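Local coordinates for protein HNH endonuclease (PDB 5H0M) that probably cleaves DNA as an HNH-family nuclease of a thermophilic bacteriophage, nicking strands, and carries a zinc ion held by four cysteines, at residues Q115-H118 / N119-T122; Q77-K81 / E82-T86; T122-D125 / K126-Y129; L66-L69 / A70-Y74. All coordinates share one frame; numbering follows the deposited sequence.

Interaction 1. Residues Q115-H118 / N119-T122; sequences QACH and NRKT. With ZN (zinc ion), chain B.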
loop_
_atom_site.group_PDB
_atom_site.type_symbol
_atom_site.label_atom_id
_atom_site.label_comp_id
_atom_site.label_asym_id
_atom_site.label_seq_id
_atom_site.Cartn_x
_atom_site.Cartn_y
_atom_site.Cartn_z
ATOM N N GLN A 115 -11.723 3.940 1.978
ATOM C CA GLN A 115 -11.786 3.960 0.524
ATOM C C GLN A 115 -11.566 5.358 -0.045
ATOM O O GLN A 115 -10.875 5.531 -1.044
ATOM C CB GLN A 115 -13.126 3.413 0.042
ATOM C CG GLN A 115 -13.347 3.633 -1.438
ATOM C CD GLN A 115 -14.630 3.029 -1.917
ATOM O OE1 GLN A 115 -15.177 2.134 -1.272
ATOM N NE2 GLN A 115 -15.108 3.494 -3.064
ATOM N N ALA A 116 -12.193 6.361 0.556
ATOM C CA ALA A 116 -12.068 7.725 0.070
ATOM C C ALA A 116 -10.632 8.207 0.117
ATOM O O ALA A 116 -10.158 8.850 -0.816
ATOM C CB ALA A 116 -12.982 8.677 0.835
ATOM N N CYS A 117 -9.932 7.891 1.206
ATOM C CA CYS A 117 -8.528 8.268 1.323
ATOM C C CYS A 117 -7.648 7.467 0.373
ATOM O O CYS A 117 -6.690 7.992 -0.155
ATOM C CB CYS A 117 -8.054 8.138 2.761
ATOM S SG CYS A 117 -8.752 9.452 3.803
ATOM N N HIS A 118 -7.973 6.207 0.124
ATOM C CA HIS A 118 -7.222 5.430 -0.869
ATOM C C HIS A 118 -7.397 6.026 -2.266
ATOM O O HIS A 118 -6.446 6.135 -3.044
ATOM C CB HIS A 118 -7.648 3.968 -0.863
ATOM C CG HIS A 118 -6.848 3.119 -1.801
ATOM N ND1 HIS A 118 -7.358 2.656 -2.991
ATOM C CD2 HIS A 118 -5.571 2.669 -1.737
ATOM C CE1 HIS A 118 -6.433 1.943 -3.613
ATOM N NE2 HIS A 118 -5.345 1.928 -2.869
ATOM N N ASN A 119 -8.622 6.444 -2.587
ATOM C CA ASN A 119 -8.893 7.093 -3.863
ATOM C C ASN A 119 -8.139 8.409 -4.000
ATOM O O ASN A 119 -7.541 8.697 -5.048
ATOM C CB ASN A 119 -10.399 7.322 -3.993
ATOM C CG ASN A 119 -10.788 7.881 -5.339
ATOM O OD1 ASN A 119 -10.716 7.182 -6.357
ATOM N ND2 ASN A 119 -11.200 9.145 -5.360
ATOM N N ARG A 120 -8.144 9.215 -2.946
ATOM C CA ARG A 120 -7.408 10.472 -2.952
ATOM C C ARG A 120 -5.925 10.212 -3.148
ATOM O O ARG A 120 -5.268 10.888 -3.935
ATOM C CB ARG A 120 -7.652 11.255 -1.653
ATOM C CG ARG A 120 -6.770 12.470 -1.485
ATOM C CD ARG A 120 -7.155 13.341 -0.313
ATOM N NE ARG A 120 -7.127 12.630 0.964
ATOM C CZ ARG A 120 -7.370 13.192 2.147
ATOM N NH1 ARG A 120 -7.663 14.488 2.235
ATOM N NH2 ARG A 120 -7.317 12.461 3.256
ATOM N N LYS A 121 -5.397 9.243 -2.406
ATOM C CA LYS A 121 -3.970 8.922 -2.476
ATOM C C LYS A 121 -3.596 8.431 -3.862
ATOM O O LYS A 121 -2.503 8.725 -4.359
ATOM C CB LYS A 121 -3.571 7.882 -1.439
ATOM C CG LYS A 121 -2.085 7.514 -1.495
ATOM C CD LYS A 121 -1.644 6.709 -0.302
ATOM C CE LYS A 121 -0.158 6.395 -0.425
ATOM N NZ LYS A 121 0.186 5.517 -1.574
ATOM N N THR A 122 -4.488 7.687 -4.507
ATOM C CA THR A 122 -4.220 7.208 -5.869
ATOM C C THR A 122 -4.007 8.382 -6.819
ATOM O O THR A 122 -3.081 8.376 -7.629
ATOM C CB THR A 122 -5.348 6.295 -6.359
ATOM O OG1 THR A 122 -5.369 5.120 -5.546
ATOM C CG2 THR A 122 -5.159 5.906 -7.826
HETATM ZN ZN ZN B . -9.852 8.182 5.420
HETATM O O HOH W 1 -11.637 10.581 -2.324
HETATM O O HOH W 2 -5.683 10.233 1.216
#
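H118 and T122 meet one turn apart on the helix 115-129, and the carbonyl oxygen of the histidine is what joins them. T122 N makes the regular helix bond to H118 O at 2.9 Å, and T122 OG1 donates to that same oxygen, also from 2.9 Å; the two donors arrive from opposite faces of the carbonyl plane. Threonine suits the place because its hydroxyl, beside its own backbone N at chi1 -65°, can fold back and be satisfied within the helix. With CG anti to the backbone N (chi1 -176°), the H118 ring lies so that OG1 stands above one of its faces, displaced toward the rim, with H118 CE1 3.9 Å from T122 OG1. N119 follows a plainer scheme: N119 N bonds Q115 O at 2.9 Å, its CB rests against the carbonyls of Q115 and A116, and the amide leads outward to an exposed surface, where a water donates to A116 O and accepts a weak, long bond from N119 ND2. C117 carries the metal chemistry. Its SG binds zinc at 2.3 Å, and R120 NH2 comes within 3.4 Å of C117 SG, the guanidinium standing obliquely to the sulfur; such a positive charge may temper the negative charge of the thiolate cluster. A second water spans C117 O and R120 NE, while R120 NH1 pairs with E82. C76, C79 and C114 complete the zinc site. The helix follows strand 110-113, H118 leans on I90 and D92 of strand 90-93, and C117 and R120 pack on H78 of helix 77-81.

Interaction 2. Residues Q77-K81 / E82-T86; sequences QHCLK and EKKIT. With ZN (zinc ion), chain B.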
loop_
_atom_site.group_PDB
_atom_site.type_symbol
_atom_site.label_atom_id
_atom_site.label_comp_id
_atom_site.label_asym_id
_atom_site.label_seq_id
_atom_site.Cartn_x
_atom_site.Cartn_y
_atom_site.Cartn_z
ATOM N N GLN A 77 -5.658 6.230 8.747
ATOM C CA GLN A 77 -4.628 7.130 9.284
ATOM C C GLN A 77 -4.653 8.511 8.667
ATOM O O GLN A 77 -4.229 9.468 9.301
ATOM C CB GLN A 77 -3.242 6.472 9.147
ATOM C CG GLN A 77 -3.125 5.177 9.935
ATOM C CD GLN A 77 -3.360 5.379 11.418
ATOM O OE1 GLN A 77 -4.363 4.927 11.989
ATOM N NE2 GLN A 77 -2.453 6.087 12.049
ATOM N N HIS A 78 -5.151 8.640 7.447
ATOM C CA HIS A 78 -5.287 9.966 6.850
ATOM C C HIS A 78 -6.446 10.709 7.472
ATOM O O HIS A 78 -6.300 11.870 7.831
ATOM C CB HIS A 78 -5.441 9.857 5.347
ATOM C CG HIS A 78 -4.187 9.431 4.668
ATOM N ND1 HIS A 78 -3.995 9.576 3.320
ATOM C CD2 HIS A 78 -3.040 8.902 5.158
ATOM C CE1 HIS A 78 -2.795 9.128 2.998
ATOM N NE2 HIS A 78 -2.200 8.708 4.099
ATOM N N CYS A 79 -7.574 10.036 7.644
ATOM C CA CYS A 79 -8.699 10.634 8.353
ATOM C C CYS A 79 -8.293 11.032 9.766
ATOM O O CYS A 79 -8.627 12.127 10.219
ATOM C CB CYS A 79 -9.875 9.658 8.409
ATOM S SG CYS A 79 -10.900 9.555 6.924
ATOM N N LEU A 80 -7.541 10.179 10.449
ATOM C CA LEU A 80 -7.141 10.491 11.824
ATOM C C LEU A 80 -6.315 11.782 11.880
ATOM O O LEU A 80 -6.511 12.628 12.768
ATOM C CB LEU A 80 -6.355 9.318 12.435
ATOM C CG LEU A 80 -6.126 9.353 13.945
ATOM C CD1 LEU A 80 -7.439 9.307 14.705
ATOM C CD2 LEU A 80 -5.234 8.185 14.346
ATOM N N LYS A 81 -5.406 11.950 10.935
ATOM C CA LYS A 81 -4.601 13.170 10.868
ATOM C C LYS A 81 -5.414 14.403 10.572
ATOM O O LYS A 81 -5.047 15.496 11.008
ATOM C CB LYS A 81 -3.464 12.992 9.891
ATOM C CG LYS A 81 -2.461 12.015 10.485
ATOM C CD LYS A 81 -1.261 11.699 9.614
ATOM C CE LYS A 81 -0.664 10.353 10.019
ATOM N NZ LYS A 81 0.746 10.144 9.589
ATOM N N GLU A 82 -6.533 14.213 9.885
ATOM C CA GLU A 82 -7.514 15.265 9.615
ATOM C C GLU A 82 -8.591 15.353 10.693
ATOM O O GLU A 82 -9.636 15.961 10.481
ATOM C CB GLU A 82 -8.157 15.024 8.249
ATOM C CG GLU A 82 -7.149 15.131 7.126
ATOM C CD GLU A 82 -7.763 14.867 5.766
ATOM O OE1 GLU A 82 -8.486 13.867 5.622
ATOM O OE2 GLU A 82 -7.502 15.657 4.842
ATOM N N LYS A 83 -8.346 14.735 11.847
ATOM C CA LYS A 83 -9.268 14.784 12.985
ATOM C C LYS A 83 -10.644 14.171 12.707
ATOM O O LYS A 83 -11.685 14.700 13.098
ATOM C CB LYS A 83 -9.371 16.224 13.535
ATOM C CG LYS A 83 -8.023 16.799 13.933
ATOM C CD LYS A 83 -8.156 18.168 14.570
ATOM C CE LYS A 83 -6.831 18.662 15.128
ATOM N NZ LYS A 83 -6.965 19.986 15.811
ATOM N N LYS A 84 -10.631 13.015 12.049
ATOM C CA LYS A 84 -11.822 12.273 11.703
ATOM C C LYS A 84 -11.618 10.807 12.036
ATOM O O LYS A 84 -10.489 10.299 11.980
ATOM C CB LYS A 84 -12.115 12.426 10.200
ATOM C CG LYS A 84 -12.498 13.838 9.793
ATOM C CD LYS A 84 -12.333 14.088 8.310
ATOM C CE LYS A 84 -13.272 13.215 7.509
ATOM N NZ LYS A 84 -13.224 13.617 6.077
ATOM N N ILE A 85 -12.712 10.141 12.366
ATOM C CA ILE A 85 -12.725 8.725 12.712
ATOM C C ILE A 85 -13.442 7.932 11.631
ATOM O O ILE A 85 -14.655 8.062 11.449
ATOM C CB ILE A 85 -13.398 8.474 14.073
ATOM C CG1 ILE A 85 -12.649 9.204 15.188
ATOM C CG2 ILE A 85 -13.490 6.989 14.357
ATOM C CD1 ILE A 85 -11.195 8.820 15.375
ATOM N N THR A 86 -12.680 7.095 10.920
ATOM C CA THR A 86 -13.205 6.288 9.831
ATOM C C THR A 86 -12.563 4.919 9.857
ATOM O O THR A 86 -11.337 4.810 9.966
ATOM C CB THR A 86 -12.916 6.924 8.462
ATOM O OG1 THR A 86 -13.306 8.306 8.480
ATOM C CG2 THR A 86 -13.693 6.193 7.378
HETATM ZN ZN ZN B . -9.852 8.182 5.420
#
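C79 and K84 close a Schellman motif that ends the short helix 77-81, the turn behind one CxxC half of the zinc site. K84 N reaches back to C79 O at 2.9 Å, and K83 N to L80 O at 2.9 Å; both donors stand above the carbonyl planes. The reversal depends on K83, whose positive phi of 62° turns the chain; a lysine here is not the usual choice, as glycine or asparagine is commoner at positive phi, but its side chain points away and does not obstruct the turn. Around this backbone frame the side chains take distinct directions. L80 and I85 lie side by side and point the same way, two exposed aliphatic chains that cover one another where their CD1 methyls meet, L80 CD1 to I85 CD1 at 3.8 Å. E82 instead runs back along the last helical turn: with CG beside its own backbone N (chi1 -64°), E82 CG passes 3.4 Å from H78 O, and the carboxylate beyond has R120 as its partner. H78 turns away from the turn, giving NE2 to Q111 of strand 110-113. K84 CB rests against C79 O and C79 CB, and the rest of the chain, bent at chi3, leads away. T86, whose backbone pairs with that of C76, points its side chain at the cysteine. Cysteine suits position 79 because its thiol sulfur can bind the metal; the bond from K84 N uses only its backbone carbonyl. C79 SG, which is 2.3 Å from zinc, has T86 OG1 beside it at 3.1 Å.

Interaction 3. Residues T122-D125 / K126-Y129; sequences TAED and KRRY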
loop_
_atom_site.group_PDB
_atom_site.type_symbol
_atom_site.label_atom_id
_atom_site.label_comp_id
_atom_site.label_asym_id
_atom_site.label_seq_id
_atom_site.Cartn_x
_atom_site.Cartn_y
_atom_site.Cartn_z
ATOM N N THR A 122 -4.488 7.687 -4.507
ATOM C CA THR A 122 -4.220 7.208 -5.869
ATOM C C THR A 122 -4.007 8.382 -6.819
ATOM O O THR A 122 -3.081 8.376 -7.629
ATOM C CB THR A 122 -5.348 6.295 -6.359
ATOM O OG1 THR A 122 -5.369 5.120 -5.546
ATOM C CG2 THR A 122 -5.159 5.906 -7.826
ATOM N N ALA A 123 -4.836 9.411 -6.704
ATOM C CA ALA A 123 -4.686 10.597 -7.548
ATOM C C ALA A 123 -3.402 11.355 -7.253
ATOM O O ALA A 123 -2.671 11.791 -8.153
ATOM C CB ALA A 123 -5.889 11.500 -7.377
ATOM N N GLU A 124 -3.108 11.503 -5.972
ATOM C CA GLU A 124 -1.863 12.135 -5.543
ATOM C C GLU A 124 -0.655 11.403 -6.099
ATOM O O GLU A 124 0.337 12.023 -6.522
ATOM C CB GLU A 124 -1.791 12.133 -4.007
ATOM C CG GLU A 124 -2.850 13.016 -3.383
ATOM C CD GLU A 124 -2.933 12.906 -1.875
ATOM O OE1 GLU A 124 -2.205 12.089 -1.293
ATOM O OE2 GLU A 124 -3.747 13.666 -1.295
ATOM N N ASP A 125 -0.711 10.077 -6.086
ATOM C CA ASP A 125 0.416 9.282 -6.540
ATOM C C ASP A 125 0.609 9.358 -8.047
ATOM O O ASP A 125 1.735 9.237 -8.531
ATOM C CB ASP A 125 0.289 7.830 -6.067
ATOM C CG ASP A 125 0.594 7.667 -4.585
ATOM O OD1 ASP A 125 1.103 8.614 -3.936
ATOM O OD2 ASP A 125 0.311 6.578 -4.069
ATOM N N LYS A 126 -0.473 9.568 -8.789
ATOM C CA LYS A 126 -0.342 9.788 -10.240
ATOM C C LYS A 126 0.434 11.060 -10.531
ATOM O O LYS A 126 1.199 11.111 -11.490
ATOM C CB LYS A 126 -1.710 9.816 -10.913
ATOM C CG LYS A 126 -2.353 8.442 -10.960
ATOM C CD LYS A 126 -3.726 8.453 -11.601
ATOM C CE LYS A 126 -4.285 7.037 -11.657
ATOM N NZ LYS A 126 -5.771 7.013 -11.724
ATOM N N ARG A 127 0.282 12.073 -9.682
ATOM C CA ARG A 127 1.072 13.302 -9.856
ATOM C C ARG A 127 2.560 13.055 -9.576
ATOM O O ARG A 127 3.423 13.722 -10.147
ATOM C CB ARG A 127 0.537 14.433 -8.987
ATOM C CG ARG A 127 -0.838 14.949 -9.435
ATOM C CD ARG A 127 -1.293 16.208 -8.708
ATOM N NE ARG A 127 -1.665 16.034 -7.292
ATOM C CZ ARG A 127 -2.883 15.794 -6.819
ATOM N NH1 ARG A 127 -3.932 15.623 -7.627
ATOM N NH2 ARG A 127 -3.057 15.705 -5.520
ATOM N N ARG A 128 2.860 12.117 -8.683
ATOM C CA ARG A 128 4.243 11.813 -8.326
ATOM C C ARG A 128 4.938 10.850 -9.282
ATOM O O ARG A 128 6.138 11.005 -9.572
ATOM C CB ARG A 128 4.268 11.209 -6.922
ATOM C CG ARG A 128 3.910 12.174 -5.812
ATOM C CD ARG A 128 3.542 11.443 -4.530
ATOM N NE ARG A 128 3.418 12.298 -3.344
ATOM C CZ ARG A 128 2.437 13.135 -3.069
ATOM N NH1 ARG A 128 1.452 13.339 -3.935
ATOM N NH2 ARG A 128 2.465 13.806 -1.911
ATOM N N TYR A 129 4.205 9.833 -9.739
ATOM C CA TYR A 129 4.795 8.698 -10.447
ATOM C C TYR A 129 4.167 8.385 -11.808
ATOM O O TYR A 129 4.631 7.482 -12.496
ATOM C CB TYR A 129 4.650 7.454 -9.584
ATOM C CG TYR A 129 5.231 7.567 -8.201
ATOM C CD1 TYR A 129 6.592 7.748 -8.014
ATOM C CD2 TYR A 129 4.412 7.476 -7.084
ATOM C CE1 TYR A 129 7.124 7.826 -6.731
ATOM C CE2 TYR A 129 4.932 7.571 -5.810
ATOM C CZ TYR A 129 6.269 7.746 -5.642
ATOM O OH TYR A 129 6.768 7.831 -4.362
#
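K126 N bonds T122 O at 3.1 Å and Y129 N bonds D125 O at 2.8 Å, while the links between them, from R127 N and R128 N, are weak, as the helix 115-129 runs out toward its end. K126 sends its fully extended chain back alongside T122, pointing the same way; K126 CE and NZ both lie 4.1 Å from the methyl T122 CG2, with the amine at the exposed end of the chain. R127 bends at chi3 instead, which lays its guanidinium over the preceding turn: A123 O and E124 CA sit against one face, and R127 NH2 is 3.4 Å from E124 CG. The opposite charges are near without pairing, since E124 OE2 stays 4.7 Å from R127 NH2; the carboxylate and guanidinium planes are turned 56° from each other. This is the outer end of the helix in the ββα-metal fold of HNH nucleases, here with a four-cysteine zinc site at the start of the helix. R128 behaves differently again. Its chain stays extended to NE, and R128 NH1 gives a weak bond of 3.1 Å to E124 O, the oxygen lying at the edge of the guanidinium and near its plane. An arginine can supply such a donor to a carbonyl near the helix end. D125 OD1 lies well out of the R128 guanidinium plane, 4.4 Å from R128 NE, and no N-H points at it, so the two interact by charge alone, while D125 OD2 is held by K121. Y129 CD2 lies 3.5 Å from D125 O, R128 CB stands over one face of the tyrosine ring, and the Y129 side chain touches P96 and V99.

Interaction 4. Residues L66-L69 / A70-Y74; sequences LAVL and AKDNY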
loop_
_atom_site.group_PDB
_atom_site.type_symbol
_atom_site.label_atom_id
_atom_site.label_comp_id
_atom_site.label_asym_id
_atom_site.label_seq_id
_atom_site.Cartn_x
_atom_site.Cartn_y
_atom_site.Cartn_z
ATOM N N LEU A 66 -2.126 -7.493 8.547
ATOM C CA LEU A 66 -2.815 -7.609 9.814
ATOM C C LEU A 66 -2.089 -6.838 10.907
ATOM O O LEU A 66 -2.722 -6.211 11.744
ATOM C CB LEU A 66 -2.961 -9.075 10.222
ATOM C CG LEU A 66 -3.941 -9.917 9.401
ATOM C CD1 LEU A 66 -3.797 -11.393 9.776
ATOM C CD2 LEU A 66 -5.379 -9.448 9.569
ATOM N N ALA A 67 -0.764 -6.877 10.895
ATOM C CA ALA A 67 0.032 -6.164 11.882
ATOM C C ALA A 67 -0.197 -4.652 11.773
ATOM O O ALA A 67 -0.285 -3.951 12.772
ATOM C CB ALA A 67 1.505 -6.497 11.736
ATOM N N VAL A 68 -0.278 -4.151 10.539
ATOM C CA VAL A 68 -0.504 -2.720 10.322
ATOM C C VAL A 68 -1.906 -2.309 10.771
ATOM O O VAL A 68 -2.085 -1.307 11.464
ATOM C CB VAL A 68 -0.264 -2.346 8.842
ATOM C CG1 VAL A 68 -0.662 -0.900 8.561
ATOM C CG2 VAL A 68 1.191 -2.545 8.461
ATOM N N LEU A 69 -2.913 -3.078 10.383
ATOM C CA LEU A 69 -4.280 -2.761 10.801
ATOM C C LEU A 69 -4.383 -2.763 12.316
ATOM O O LEU A 69 -5.010 -1.887 12.903
ATOM C CB LEU A 69 -5.273 -3.744 10.208
ATOM C CG LEU A 69 -5.540 -3.544 8.712
ATOM C CD1 LEU A 69 -6.150 -4.809 8.132
ATOM C CD2 LEU A 69 -6.424 -2.339 8.469
ATOM N N ALA A 70 -3.757 -3.741 12.944
ATOM C CA ALA A 70 -3.814 -3.825 14.398
ATOM C C ALA A 70 -3.138 -2.630 15.057
ATOM O O ALA A 70 -3.708 -2.021 15.983
ATOM C CB ALA A 70 -3.180 -5.122 14.883
ATOM N N LYS A 71 -1.949 -2.277 14.575
ATOM C CA LYS A 71 -1.192 -1.097 15.058
ATOM C C LYS A 71 -2.016 0.168 14.913
ATOM O O LYS A 71 -2.000 1.033 15.784
ATOM C CB LYS A 71 0.142 -0.957 14.298
ATOM C CG LYS A 71 0.863 0.372 14.486
ATOM C CD LYS A 71 2.050 0.496 13.558
ATOM C CE LYS A 71 1.647 0.909 12.155
ATOM N NZ LYS A 71 1.302 2.358 12.041
ATOM N N ASP A 72 -2.741 0.256 13.805
ATOM C CA ASP A 72 -3.578 1.405 13.479
ATOM C C ASP A 72 -4.968 1.353 14.132
ATOM O O ASP A 72 -5.807 2.231 13.901
ATOM C CB ASP A 72 -3.709 1.516 11.953
ATOM C CG ASP A 72 -2.440 1.999 11.291
ATOM O OD1 ASP A 72 -1.546 2.519 12.012
ATOM O OD2 ASP A 72 -2.339 1.867 10.055
ATOM N N ASN A 73 -5.239 0.306 14.909
ATOM C CA ASN A 73 -6.552 0.103 15.518
ATOM C C ASN A 73 -7.685 0.157 14.497
ATOM O O ASN A 73 -8.777 0.620 14.785
ATOM C CB ASN A 73 -6.786 1.140 16.626
ATOM C CG ASN A 73 -5.832 0.972 17.789
ATOM O OD1 ASN A 73 -5.594 -0.145 18.254
ATOM N ND2 ASN A 73 -5.281 2.082 18.270
ATOM N N TYR A 74 -7.405 -0.330 13.295
ATOM C CA TYR A 74 -8.371 -0.416 12.210
ATOM C C TYR A 74 -8.945 0.943 11.823
ATOM O O TYR A 74 -10.025 1.016 11.256
ATOM C CB TYR A 74 -9.464 -1.460 12.524
ATOM C CG TYR A 74 -8.983 -2.874 12.293
ATOM C CD1 TYR A 74 -8.181 -3.494 13.222
ATOM C CD2 TYR A 74 -9.307 -3.563 11.130
ATOM C CE1 TYR A 74 -7.702 -4.786 13.026
ATOM C CE2 TYR A 74 -8.854 -4.856 10.919
ATOM C CZ TYR A 74 -8.045 -5.461 11.871
ATOM O OH TYR A 74 -7.585 -6.746 11.648
HETATM O O HOH W 3 -5.348 -7.056 12.554
#
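L69 presses its CB onto one face of the Y74 ring, and this is the tight part of the contact. L69 CB stands 3.8 Å from the centroid of the Y74 ring, only 15° off the ring normal, a CH-pi contact in which the two side chains cross at about a right angle. The tyrosine is brought back against the last turn of the helix by a Schellman motif: N73 has positive phi, Y74 N bonds L69 O at 2.9 Å, and N73 N bonds A70 O at 3.0 Å. Asparagine is well suited to such a left-handed turn. Leucine fits position 69 because its CB meets the ring and its side chain also touches V91 and S112. V68 and D72, by contrast, lie side by side, pointing the same way, V68 CG1 at 3.6 Å from D72 OD2, with the valine covered by V91 and L110. Toward solvent the packing is slacker. L66 CD2 merely comes to 4.1 Å from Y74 OH, and a water that donates to L66 O lies beside the hydroxyl. From this exposed side K71, bent at chi3 and chi4, reaches in to the buried D72, pairing K71 NZ with D72 OD1 at 2.9 Å, while D72 OD2 is taken by S112. Aliphatic carbons and the aromatic face close the end of the helix, and the buried carboxylate, gripped by an amine and a hydroxyl, is likely to remain ionised and to keep a fixed orientation.

Overall arrangement
From the N terminus, the contacts come in series, and all four are local. Interaction 4 turns the chain at the end of helix 59-71, and through D72 it touches Q77 of interaction 2. Interaction 2 turns the chain at the end of helix 77-81, before strand 90-93. After the hairpin of strands 90-93 and 110-113, helix 115-129 carries interaction 1 and then interaction 3, which share T122 and so overlap end to end. None nests inside another. Interactions 1 and 2 are joined across the fold by the zinc and by the R120–E82 salt bridge, tying the two CxxC halves together. Interactions 3 and 4 lie on opposite sides of the chain's centre, about 25 Å apart between centres.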